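Local coordinates for endo-beta-1,4-xylanase Xyn10C (Pseudomonas cellulosa, PDB 1GNY), which cleaves internal beta-1,4 linkages of the xylan backbone and, through the family 15 carbohydrate-binding module described here, binds xylan and xylooligosaccharides, at residues Thr53-Val58 with Asp116-Gln121; Ile78-Lys83 with Val126-Gln131; Lys88-Cys93 with Ile112-Asp117. All coordinates share one frame; numbering follows the deposited sequence.

Contact 1: residues Thr53-Val58 with Asp116-Gln121; sequences TLEDAV and DDKFNQ
Glu-55 reaches across to the backbone of residues 117-119, in a contact that joins two beta turns of the CBM15 beta-sandwich: a type II turn from Leu-54 to Ala-57 and a type I turn from Asp-117 to Asn-120. Its CB and CG lie against the side-chain amide of Asn-120, each 3.4 Å from Asn-120 OD1. The chain bends at chi2 (-67°), which swings CD over to Asp-117, 3.6 Å from Asp-117 CA. At the tip the two carboxylate oxygens part: OE2 accepts from Phe-119 N (3.0 Å) on its anti lone pair and also lies at the edge of the Phe-119 ring, in its plane, while OE1 takes the backbone N of Glu-114. The carboxylate is thus gripped by two main-chain N-H groups, which probably offsets the nearby like charge of Asp-117, whose OD1 is 4.2 Å from Glu-55 OE1.

Asn-120 returns the grip. Its OD1 accepts from Glu-55 N at 3.0 Å, the N-H tilted modestly from the amide plane, and its ND2 donates to a water that in turn donates to Glu-55 O. Next to this, Leu-54 N bonds to Phe-119 O beside the short antiparallel bridge of Thr-53 with Asn-120, a non-hydrogen-bonded pair. Leu-54 CB packs on Phe-119 CB, and both side chains continue onto Val-126 of strand 126-133. An Asx turn opens the second segment: Asp-116 OD1 is met by Lys-118 N from one face of its carboxylate and by Lys-118 NZ, 2.8 Å away in a salt bridge, from the opposite face.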
loop_
_atom_site.group_PDB
_atom_site.type_symbol
_atom_site.label_atom_id
_atom_site.label_comp_id
_atom_site.label_asym_id
_atom_site.label_seq_id
_atom_site.Cartn_x
_atom_site.Cartn_y
_atom_site.Cartn_z
ATOM N N THR A 53 -15.058 8.304 0.345
ATOM C CA THR A 53 -15.916 7.533 1.275
ATOM C C THR A 53 -15.234 6.168 1.426
ATOM O O THR A 53 -15.668 5.155 0.852
ATOM C CB THR A 53 -17.329 7.406 0.750
ATOM O OG1 THR A 53 -17.899 8.725 0.618
ATOM C CG2 THR A 53 -18.230 6.683 1.743
ATOM N N LEU A 54 -14.112 6.210 2.146
ATOM C CA LEU A 54 -13.239 5.038 2.326
ATOM C C LEU A 54 -13.415 4.244 3.624
ATOM O O LEU A 54 -12.810 3.181 3.774
ATOM C CB LEU A 54 -11.764 5.442 2.124
ATOM C CG LEU A 54 -11.326 5.565 0.683
ATOM C CD1 LEU A 54 -9.977 6.334 0.612
ATOM C CD2 LEU A 54 -11.234 4.223 -0.049
ATOM N N GLU A 55 -14.270 4.704 4.531
ATOM C CA GLU A 55 -14.486 3.924 5.763
ATOM C C GLU A 55 -15.148 2.600 5.401
ATOM O O GLU A 55 -16.070 2.571 4.577
ATOM C CB GLU A 55 -15.320 4.710 6.779
ATOM C CG GLU A 55 -14.589 5.882 7.406
ATOM C CD GLU A 55 -13.430 5.450 8.313
ATOM O OE1 GLU A 55 -13.450 4.288 8.798
ATOM O OE2 GLU A 55 -12.514 6.268 8.518
ATOM N N ASP A 56 -14.642 1.502 5.988
ATOM C CA ASP A 56 -15.105 0.121 5.718
ATOM C C ASP A 56 -14.741 -0.391 4.301
ATOM O O ASP A 56 -15.183 -1.456 3.881
ATOM C CB ASP A 56 -16.610 -0.046 6.028
ATOM C CG ASP A 56 -16.939 0.244 7.489
ATOM O OD1 ASP A 56 -16.216 -0.211 8.386
ATOM O OD2 ASP A 56 -17.897 0.942 7.834
ATOM N N ALA A 57 -13.861 0.327 3.604
ATOM C CA ALA A 57 -13.369 -0.119 2.296
ATOM C C ALA A 57 -12.312 -1.207 2.496
ATOM O O ALA A 57 -11.625 -1.230 3.516
ATOM C CB ALA A 57 -12.760 1.034 1.503
ATOM N N VAL A 58 -12.207 -2.097 1.527
ATOM C CA VAL A 58 -11.201 -3.174 1.521
ATOM C C VAL A 58 -10.209 -2.957 0.386
ATOM O O VAL A 58 -10.606 -2.914 -0.773
ATOM C CB VAL A 58 -11.833 -4.562 1.382
ATOM C CG1 VAL A 58 -10.773 -5.643 1.382
ATOM C CG2 VAL A 58 -12.822 -4.764 2.530
ATOM N N ASP A 116 -13.256 7.443 14.373
ATOM C CA ASP A 116 -13.700 8.830 14.080
ATOM C C ASP A 116 -14.170 9.101 12.639
ATOM O O ASP A 116 -14.399 10.239 12.277
ATOM C CB ASP A 116 -12.641 9.865 14.488
ATOM C CG ASP A 116 -11.379 9.822 13.629
ATOM O OD1 ASP A 116 -11.258 8.973 12.717
ATOM O OD2 ASP A 116 -10.448 10.623 13.813
ATOM N N ASP A 117 -14.251 8.051 11.827
ATOM C CA ASP A 117 -14.670 8.148 10.398
ATOM C C ASP A 117 -13.865 9.176 9.578
ATOM O O ASP A 117 -14.386 9.791 8.645
ATOM C CB ASP A 117 -16.187 8.425 10.263
ATOM C CG ASP A 117 -17.060 7.244 10.707
ATOM O OD1 ASP A 117 -16.579 6.087 10.869
ATOM O OD2 ASP A 117 -18.288 7.399 10.910
ATOM N N LYS A 118 -12.579 9.324 9.914
ATOM C CA LYS A 118 -11.663 10.254 9.197
ATOM C C LYS A 118 -11.563 10.055 7.675
ATOM O O LYS A 118 -11.222 10.989 6.963
ATOM C CB LYS A 118 -10.241 10.237 9.807
ATOM C CG LYS A 118 -9.540 8.896 9.832
ATOM C CD LYS A 118 -8.060 9.034 10.233
ATOM C CE LYS A 118 -7.871 9.447 11.713
ATOM N NZ LYS A 118 -8.467 8.479 12.689
ATOM N N PHE A 119 -11.860 8.842 7.194
ATOM C CA PHE A 119 -11.746 8.517 5.748
ATOM C C PHE A 119 -13.020 8.806 4.913
ATOM O O PHE A 119 -13.014 8.591 3.676
ATOM C CB PHE A 119 -11.225 7.108 5.514
ATOM C CG PHE A 119 -9.747 6.943 5.798
ATOM C CD1 PHE A 119 -8.812 7.315 4.852
ATOM C CD2 PHE A 119 -9.298 6.348 6.973
ATOM C CE1 PHE A 119 -7.463 7.170 5.086
ATOM C CE2 PHE A 119 -7.938 6.210 7.216
ATOM C CZ PHE A 119 -7.020 6.601 6.285
ATOM N N ASN A 120 -14.086 9.281 5.582
ATOM C CA ASN A 120 -15.292 9.808 4.900
ATOM C C ASN A 120 -15.212 11.333 4.990
ATOM O O ASN A 120 -15.490 11.886 6.037
ATOM C CB ASN A 120 -16.592 9.262 5.511
ATOM C CG ASN A 120 -16.788 7.778 5.224
ATOM O OD1 ASN A 120 -15.965 7.142 4.531
ATOM N ND2 ASN A 120 -17.864 7.198 5.776
ATOM N N GLN A 121 -14.780 11.973 3.898
ATOM C CA GLN A 121 -14.341 13.381 3.894
ATOM C C GLN A 121 -14.170 13.927 2.498
ATOM O O GLN A 121 -14.026 13.160 1.541
ATOM C CB GLN A 121 -13.020 13.545 4.678
ATOM C CG GLN A 121 -11.827 12.725 4.154
ATOM C CD GLN A 121 -11.007 13.441 3.110
ATOM O OE1 GLN A 121 -10.614 14.600 3.289
ATOM N NE2 GLN A 121 -10.731 12.743 1.995
HETATM O O HOH W 1 -18.398 4.321 4.747
HETATM O O HOH W 2 -17.884 3.250 9.425
#

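Contact 2: residues Ile78-Lys83 with Val126-Gln131; sequences IFAQLK and VQVGIQ. With XYP (beta-D-xylopyranose), chain B; XYP (beta-D-xylopyranose), chain C.
Phe-79 lays its ring between Gly-129 and Gln-131, with Gly-129 N over one face and Gln-131 NE2 over the other. Ring atom CE1 of Phe-79 lies 3.7 Å from Gln-131 CG. The Gln-131 chain crosses at about a right angle, its amide inclined 32° to the ring and held at OE1 by Ser-18 OG. Phe-79 CD1 lies over the Gly-129 backbone, 3.6 Å from Gly-129 O.

On the same face Gln-81 and Gln-127 run side by side, pointing the same way, and form part of the sugar site. Gln-127 NE2 donates to Gln-81 OE1 (2.8 Å) from above the carbonyl plane. A second, nearly straight bond runs from Gln-127 NE2 to O2 of XYP (chain B), a xylose, at 3.0 Å. Gln-81 OE1 also lies 2.7 Å from O3 of that xylose, while Gln-81 NE2 donates to its O4 (3.0 Å). One ring is therefore read at three oxygens by two neighbouring amides.

The other face is apolar: Ile-78 meets Ile-130, Ala-80 meets Val-128 and Leu-82 meets Val-126. These antiparallel strands are neighbouring inner strands of a five-stranded sheet, 126-133 the central one, with strand 85-90 beyond residues 78-82 and strand 42-48 beyond residues 126-131, and their apolar face packs against strand 58-65 of the second sheet.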
loop_
_atom_site.group_PDB
_atom_site.type_symbol
_atom_site.label_atom_id
_atom_site.label_comp_id
_atom_site.label_asym_id
_atom_site.label_seq_id
_atom_site.Cartn_x
_atom_site.Cartn_y
_atom_site.Cartn_z
ATOM N N ILE A 78 0.361 -2.494 4.306
ATOM C CA ILE A 78 -0.553 -1.667 3.479
ATOM C C ILE A 78 -1.022 -0.559 4.432
ATOM O O ILE A 78 -1.406 -0.841 5.550
ATOM C CB ILE A 78 -1.746 -2.472 2.903
ATOM C CG1 ILE A 78 -1.269 -3.516 1.887
ATOM C CG2 ILE A 78 -2.786 -1.533 2.279
ATOM C CD1 ILE A 78 -2.312 -4.535 1.521
ATOM N N PHE A 79 -1.099 0.676 3.957
ATOM C CA PHE A 79 -1.551 1.806 4.777
ATOM C C PHE A 79 -2.274 2.846 3.934
ATOM O O PHE A 79 -2.181 2.826 2.724
ATOM C CB PHE A 79 -0.360 2.447 5.520
ATOM C CG PHE A 79 0.668 3.079 4.611
ATOM C CD1 PHE A 79 1.599 2.312 3.915
ATOM C CD2 PHE A 79 0.679 4.457 4.421
ATOM C CE1 PHE A 79 2.542 2.896 3.070
ATOM C CE2 PHE A 79 1.577 5.039 3.558
ATOM C CZ PHE A 79 2.536 4.264 2.886
ATOM N N ALA A 80 -2.964 3.772 4.592
ATOM C CA ALA A 80 -3.620 4.888 3.940
ATOM C C ALA A 80 -3.552 6.082 4.903
ATOM O O ALA A 80 -3.544 5.903 6.111
ATOM C CB ALA A 80 -5.059 4.538 3.590
ATOM N N GLN A 81 -3.459 7.290 4.379
ATOM C CA GLN A 81 -3.385 8.498 5.244
ATOM C C GLN A 81 -3.858 9.725 4.450
ATOM O O GLN A 81 -3.818 9.768 3.213
ATOM C CB GLN A 81 -1.933 8.736 5.773
ATOM C CG GLN A 81 -0.907 8.890 4.647
ATOM C CD GLN A 81 0.584 8.811 5.046
ATOM O OE1 GLN A 81 1.400 8.379 4.221
ATOM N NE2 GLN A 81 0.951 9.324 6.246
ATOM N N LEU A 82 -4.278 10.727 5.184
ATOM C CA LEU A 82 -4.720 11.992 4.598
ATOM C C LEU A 82 -3.528 12.792 4.083
ATOM O O LEU A 82 -2.596 13.021 4.819
ATOM C CB LEU A 82 -5.481 12.787 5.661
ATOM C CG LEU A 82 -6.740 12.115 6.207
ATOM C CD1 LEU A 82 -7.399 13.034 7.266
ATOM C CD2 LEU A 82 -7.746 11.793 5.111
ATOM N N LYS A 83 -3.544 13.154 2.811
ATOM C CA LYS A 83 -2.422 13.873 2.194
ATOM C C LYS A 83 -2.320 15.238 2.785
ATOM O O LYS A 83 -3.299 15.972 2.870
ATOM C CB LYS A 83 -2.562 14.028 0.699
ATOM C CG LYS A 83 -2.055 12.932 -0.086
ATOM C CD LYS A 83 -1.775 13.378 -1.536
ATOM C CE LYS A 83 -0.325 13.614 -1.850
ATOM N NZ LYS A 83 -0.158 13.944 -3.279
ATOM N N VAL A 126 -6.325 11.139 -0.605
ATOM C CA VAL A 126 -5.857 10.098 0.329
ATOM C C VAL A 126 -4.702 9.363 -0.343
ATOM O O VAL A 126 -4.858 8.813 -1.452
ATOM C CB VAL A 126 -6.983 9.160 0.712
ATOM C CG1 VAL A 126 -6.487 7.965 1.531
ATOM C CG2 VAL A 126 -8.005 9.922 1.528
ATOM N N GLN A 127 -3.573 9.330 0.365
ATOM C CA GLN A 127 -2.387 8.598 -0.080
ATOM C C GLN A 127 -2.471 7.177 0.409
ATOM O O GLN A 127 -2.635 6.966 1.614
ATOM C CB GLN A 127 -1.110 9.241 0.435
ATOM C CG GLN A 127 0.197 8.575 -0.005
ATOM C CD GLN A 127 1.398 9.408 0.398
ATOM O OE1 GLN A 127 1.854 10.248 -0.394
ATOM N NE2 GLN A 127 1.939 9.147 1.591
ATOM N N VAL A 128 -2.367 6.229 -0.512
ATOM C CA VAL A 128 -2.476 4.795 -0.215
ATOM C C VAL A 128 -1.224 4.087 -0.706
ATOM O O VAL A 128 -0.689 4.429 -1.768
ATOM C CB VAL A 128 -3.735 4.158 -0.906
ATOM C CG1 VAL A 128 -3.851 2.654 -0.574
ATOM C CG2 VAL A 128 -4.998 4.902 -0.527
ATOM N N GLY A 129 -0.723 3.113 0.034
ATOM C CA GLY A 129 0.418 2.363 -0.457
ATOM C C GLY A 129 0.792 1.160 0.362
ATOM O O GLY A 129 -0.051 0.689 1.146
ATOM N N ILE A 130 1.994 0.664 0.113
ATOM C CA ILE A 130 2.569 -0.488 0.843
ATOM C C ILE A 130 4.019 -0.178 1.154
ATOM O O ILE A 130 4.729 0.391 0.323
ATOM C CB ILE A 130 2.379 -1.825 0.048
ATOM C CG1 ILE A 130 2.685 -3.041 0.941
ATOM C CG2 ILE A 130 3.130 -1.803 -1.266
ATOM C CD1 ILE A 130 2.324 -4.396 0.267
ATOM N N GLN A 131 4.469 -0.555 2.345
ATOM C CA GLN A 131 5.831 -0.249 2.790
ATOM C C GLN A 131 6.453 -1.410 3.569
ATOM O O GLN A 131 5.711 -2.214 4.174
ATOM C CB GLN A 131 5.883 1.037 3.640
ATOM C CG GLN A 131 5.061 0.955 4.949
ATOM C CD GLN A 131 5.077 2.269 5.743
ATOM O OE1 GLN A 131 5.632 3.272 5.260
ATOM N NE2 GLN A 131 4.484 2.259 6.969
HETATM C C1 XYP B . 5.682 12.025 3.786
HETATM C C2 XYP B . 5.232 10.606 3.477
HETATM C C3 XYP B . 4.270 10.096 4.547
HETATM C C4 XYP B . 4.823 10.371 5.948
HETATM C C5 XYP B . 5.240 11.826 6.031
HETATM O O2 XYP B . 4.559 10.568 2.222
HETATM O O3 XYP B . 4.039 8.705 4.382
HETATM O O4 XYP B . 3.793 10.118 6.876
HETATM O O5 XYP B . 6.191 12.155 5.042
HETATM C C1 XYP C . 4.133 9.481 8.113
HETATM C C2 XYP C . 3.415 10.225 9.223
HETATM C C3 XYP C . 3.732 9.528 10.533
HETATM C C4 XYP C . 3.354 8.064 10.455
HETATM C C5 XYP C . 4.027 7.465 9.242
HETATM O O2 XYP C . 3.873 11.573 9.289
HETATM O O3 XYP C . 2.951 10.062 11.587
HETATM O O4 XYP C . 3.815 7.407 11.634
HETATM O O5 XYP C . 3.718 8.200 8.049
#

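Contact 3: residues Lys88-Cys93 with Ile112-Asp117; sequences KGEWDC and IDEDDD. With XYP (beta-D-xylopyranose), chain D; XYP (beta-D-xylopyranose), chain C.
Residues 88-93 and 112-117 approach without beta pairing, nearest at Glu-90 and Ile-112 (CA to CA 6.2 Å), the first turning a corner at Lys-88 and Gly-89 and the second closing in a type I turn from Glu-114 to Asp-117. Glu-90 makes the direct bond. Its chi1 of 178° sends CG toward Ile-112 and the chain bends at chi2; Glu-90 OE1 then accepts from Asp-113 N at 3.0 Å in an almost straight bond, and OE2 takes Asp-92 N, so one carboxylate ties down both segments.

Glu-114 crosses Glu-90 with the carboxylate planes 77° apart, and Glu-90 OE1 lies 3.3 Å from Glu-114 OE2. This like-charged approach is probably eased by the salt bridge of Glu-114 OE1 with Lys-118 and by a water that donates to Glu-114 OE2 (2.8 Å) and accepts from Trp-91 N.

Trp-91 extends to the sugars. Its indole carries C5 of the chain D xylose over one face, 3.6 Å from CG, while CH2 lies 3.5 Å from O5 of the chain C xylose. An alanine here would probably leave C5 of the chain D xylose without the indole face beneath it, the chain C xylose without its contact at CH2, and the carbonyl of Ser-87 without its NE1 donor. An aromatic side chain offering its face to a sugar is characteristic of carbohydrate-binding modules, and Trp-91 and Asp-92 belong to the xylan-binding site of this one.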
loop_
_atom_site.group_PDB
_atom_site.type_symbol
_atom_site.label_atom_id
_atom_site.label_comp_id
_atom_site.label_asym_id
_atom_site.label_seq_id
_atom_site.Cartn_x
_atom_site.Cartn_y
_atom_site.Cartn_z
ATOM N N LYS A 88 -2.859 11.232 10.460
ATOM C CA LYS A 88 -4.209 10.726 10.424
ATOM C C LYS A 88 -4.295 9.639 9.345
ATOM O O LYS A 88 -4.248 9.941 8.144
ATOM C CB LYS A 88 -5.172 11.877 10.118
ATOM C CG LYS A 88 -5.039 13.126 11.022
ATOM C CD LYS A 88 -5.161 12.787 12.507
ATOM C CE LYS A 88 -4.909 13.997 13.425
ATOM N NZ LYS A 88 -5.817 15.122 13.112
ATOM N N GLY A 89 -4.411 8.400 9.785
ATOM C CA GLY A 89 -4.428 7.269 8.857
ATOM C C GLY A 89 -4.889 5.941 9.381
ATOM O O GLY A 89 -5.428 5.833 10.479
ATOM N N GLU A 90 -4.703 4.942 8.525
ATOM C CA GLU A 90 -5.024 3.543 8.825
ATOM C C GLU A 90 -3.672 2.842 8.966
ATOM O O GLU A 90 -2.984 2.587 7.984
ATOM C CB GLU A 90 -5.842 2.856 7.713
ATOM C CG GLU A 90 -6.139 1.371 7.998
ATOM C CD GLU A 90 -6.786 1.131 9.364
ATOM O OE1 GLU A 90 -7.960 1.507 9.548
ATOM O OE2 GLU A 90 -6.105 0.588 10.270
ATOM N N TRP A 91 -3.334 2.509 10.206
ATOM C CA TRP A 91 -2.033 1.944 10.574
ATOM C C TRP A 91 -2.106 0.515 11.160
ATOM O O TRP A 91 -1.102 -0.012 11.620
ATOM C CB TRP A 91 -1.428 2.887 11.645
ATOM C CG TRP A 91 -1.360 4.317 11.160
ATOM C CD1 TRP A 91 -2.069 5.402 11.614
ATOM C CD2 TRP A 91 -0.536 4.795 10.106
ATOM N NE1 TRP A 91 -1.722 6.522 10.895
ATOM C CE2 TRP A 91 -0.779 6.181 9.970
ATOM C CE3 TRP A 91 0.431 4.193 9.284
ATOM C CZ2 TRP A 91 -0.111 6.969 9.024
ATOM C CZ3 TRP A 91 1.095 4.980 8.349
ATOM C CH2 TRP A 91 0.808 6.344 8.222
ATOM N N ASP A 92 -3.263 -0.113 11.109
ATOM C CA ASP A 92 -3.451 -1.428 11.787
ATOM C C ASP A 92 -3.339 -2.693 10.900
ATOM O O ASP A 92 -3.577 -3.825 11.384
ATOM C CB ASP A 92 -4.788 -1.443 12.560
ATOM C CG ASP A 92 -4.858 -0.379 13.669
ATOM O OD1 ASP A 92 -3.817 -0.012 14.275
ATOM O OD2 ASP A 92 -5.944 0.164 13.982
ATOM N N CYS A 93 -2.947 -2.521 9.642
ATOM C CA CYS A 93 -2.790 -3.644 8.723
ATOM C C CYS A 93 -1.337 -4.082 8.713
ATOM O O CYS A 93 -0.443 -3.246 8.745
ATOM C CB CYS A 93 -3.234 -3.255 7.321
ATOM S SG CYS A 93 -4.989 -2.816 7.226
ATOM N N ILE A 112 -10.022 -0.609 5.875
ATOM C CA ILE A 112 -9.966 0.723 6.489
ATOM C C ILE A 112 -11.139 0.836 7.469
ATOM O O ILE A 112 -12.289 0.695 7.081
ATOM C CB ILE A 112 -10.049 1.859 5.422
ATOM C CG1 ILE A 112 -8.826 1.826 4.492
ATOM C CG2 ILE A 112 -10.207 3.217 6.106
ATOM C CD1 ILE A 112 -8.934 2.742 3.219
ATOM N N ASP A 113 -10.840 1.084 8.734
ATOM C CA ASP A 113 -11.867 1.212 9.775
ATOM C C ASP A 113 -11.340 2.071 10.948
ATOM O O ASP A 113 -10.671 1.559 11.849
ATOM C CB ASP A 113 -12.277 -0.175 10.263
ATOM C CG ASP A 113 -13.389 -0.145 11.316
ATOM O OD1 ASP A 113 -14.047 0.901 11.521
ATOM O OD2 ASP A 113 -13.655 -1.156 12.004
ATOM N N GLU A 114 -11.635 3.365 10.894
ATOM C CA GLU A 114 -11.264 4.327 11.938
ATOM C C GLU A 114 -12.503 4.737 12.742
ATOM O O GLU A 114 -13.568 5.009 12.194
ATOM C CB GLU A 114 -10.558 5.552 11.360
ATOM C CG GLU A 114 -9.162 5.243 10.793
ATOM C CD GLU A 114 -8.152 4.915 11.885
ATOM O OE1 GLU A 114 -7.759 5.822 12.643
ATOM O OE2 GLU A 114 -7.768 3.732 12.000
ATOM N N ASP A 115 -12.341 4.775 14.059
ATOM C CA ASP A 115 -13.470 5.072 14.966
ATOM C C ASP A 115 -14.082 6.471 14.746
ATOM O O ASP A 115 -15.296 6.630 14.855
ATOM C CB ASP A 115 -13.066 4.897 16.431
ATOM C CG ASP A 115 -12.821 3.445 16.819
ATOM O OD1 ASP A 115 -13.364 2.505 16.183
ATOM O OD2 ASP A 115 -12.082 3.148 17.783
ATOM N N ASP A 116 -13.256 7.443 14.373
ATOM C CA ASP A 116 -13.700 8.830 14.080
ATOM C C ASP A 116 -14.170 9.101 12.639
ATOM O O ASP A 116 -14.399 10.239 12.277
ATOM C CB ASP A 116 -12.641 9.865 14.488
ATOM C CG ASP A 116 -11.379 9.822 13.629
ATOM O OD1 ASP A 116 -11.258 8.973 12.717
ATOM O OD2 ASP A 116 -10.448 10.623 13.813
ATOM N N ASP A 117 -14.251 8.051 11.827
ATOM C CA ASP A 117 -14.670 8.148 10.398
ATOM C C ASP A 117 -13.865 9.176 9.578
ATOM O O ASP A 117 -14.386 9.791 8.645
ATOM C CB ASP A 117 -16.187 8.425 10.263
ATOM C CG ASP A 117 -17.060 7.244 10.707
ATOM O OD1 ASP A 117 -16.579 6.087 10.869
ATOM O OD2 ASP A 117 -18.288 7.399 10.910
HETATM C C1 XYP D . 2.991 6.345 12.038
HETATM C C2 XYP D . 3.861 5.360 12.790
HETATM C C3 XYP D . 3.029 4.265 13.415
HETATM C C4 XYP D . 1.865 4.872 14.167
HETATM C C5 XYP D . 1.138 5.825 13.234
HETATM O O2 XYP D . 4.832 4.784 11.929
HETATM O O3 XYP D . 3.799 3.454 14.283
HETATM O O4 XYP D . 1.043 3.787 14.514
HETATM O O5 XYP D . 2.014 6.851 12.796
HETATM C C1 XYP C . 4.133 9.481 8.113
HETATM C C2 XYP C . 3.415 10.225 9.223
HETATM C C3 XYP C . 3.732 9.528 10.533
HETATM C C4 XYP C . 3.354 8.064 10.455
HETATM C C5 XYP C . 4.027 7.465 9.242
HETATM O O2 XYP C . 3.873 11.573 9.289
HETATM O O3 XYP C . 2.951 10.062 11.587
HETATM O O4 XYP C . 3.815 7.407 11.634
HETATM O O5 XYP C . 3.718 8.200 8.049
HETATM O O HOH W 3 -4.916 7.715 12.572
HETATM O O HOH W 4 -5.012 3.318 12.568
HETATM O O HOH W 5 -8.515 -0.989 12.210
#

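Overall arrangement
From the N terminus, the chain first meets residues 53-58, which lead into strand 58-65 and wait 58 residues for their partner at 116-121. Inside that loop strand 75-82 begins contact 2, which closes only at strand 126-133, so contacts 1 and 2 cross. Contact 3, between 88-93 and 112-117, is nested inside the loop closed by contact 2 and ends on the same stretch as contact 1, with which it shares Asp-116 and Asp-117. Phe-119 joins all three, touching Ala-80, Val-126 and Ile-112. Contacts 2 and 3 follow strands 75-82 and 85-90 of one sheet, and both touch the chain C xylose, whereas contact 1 ties the loops at the sandwich's end.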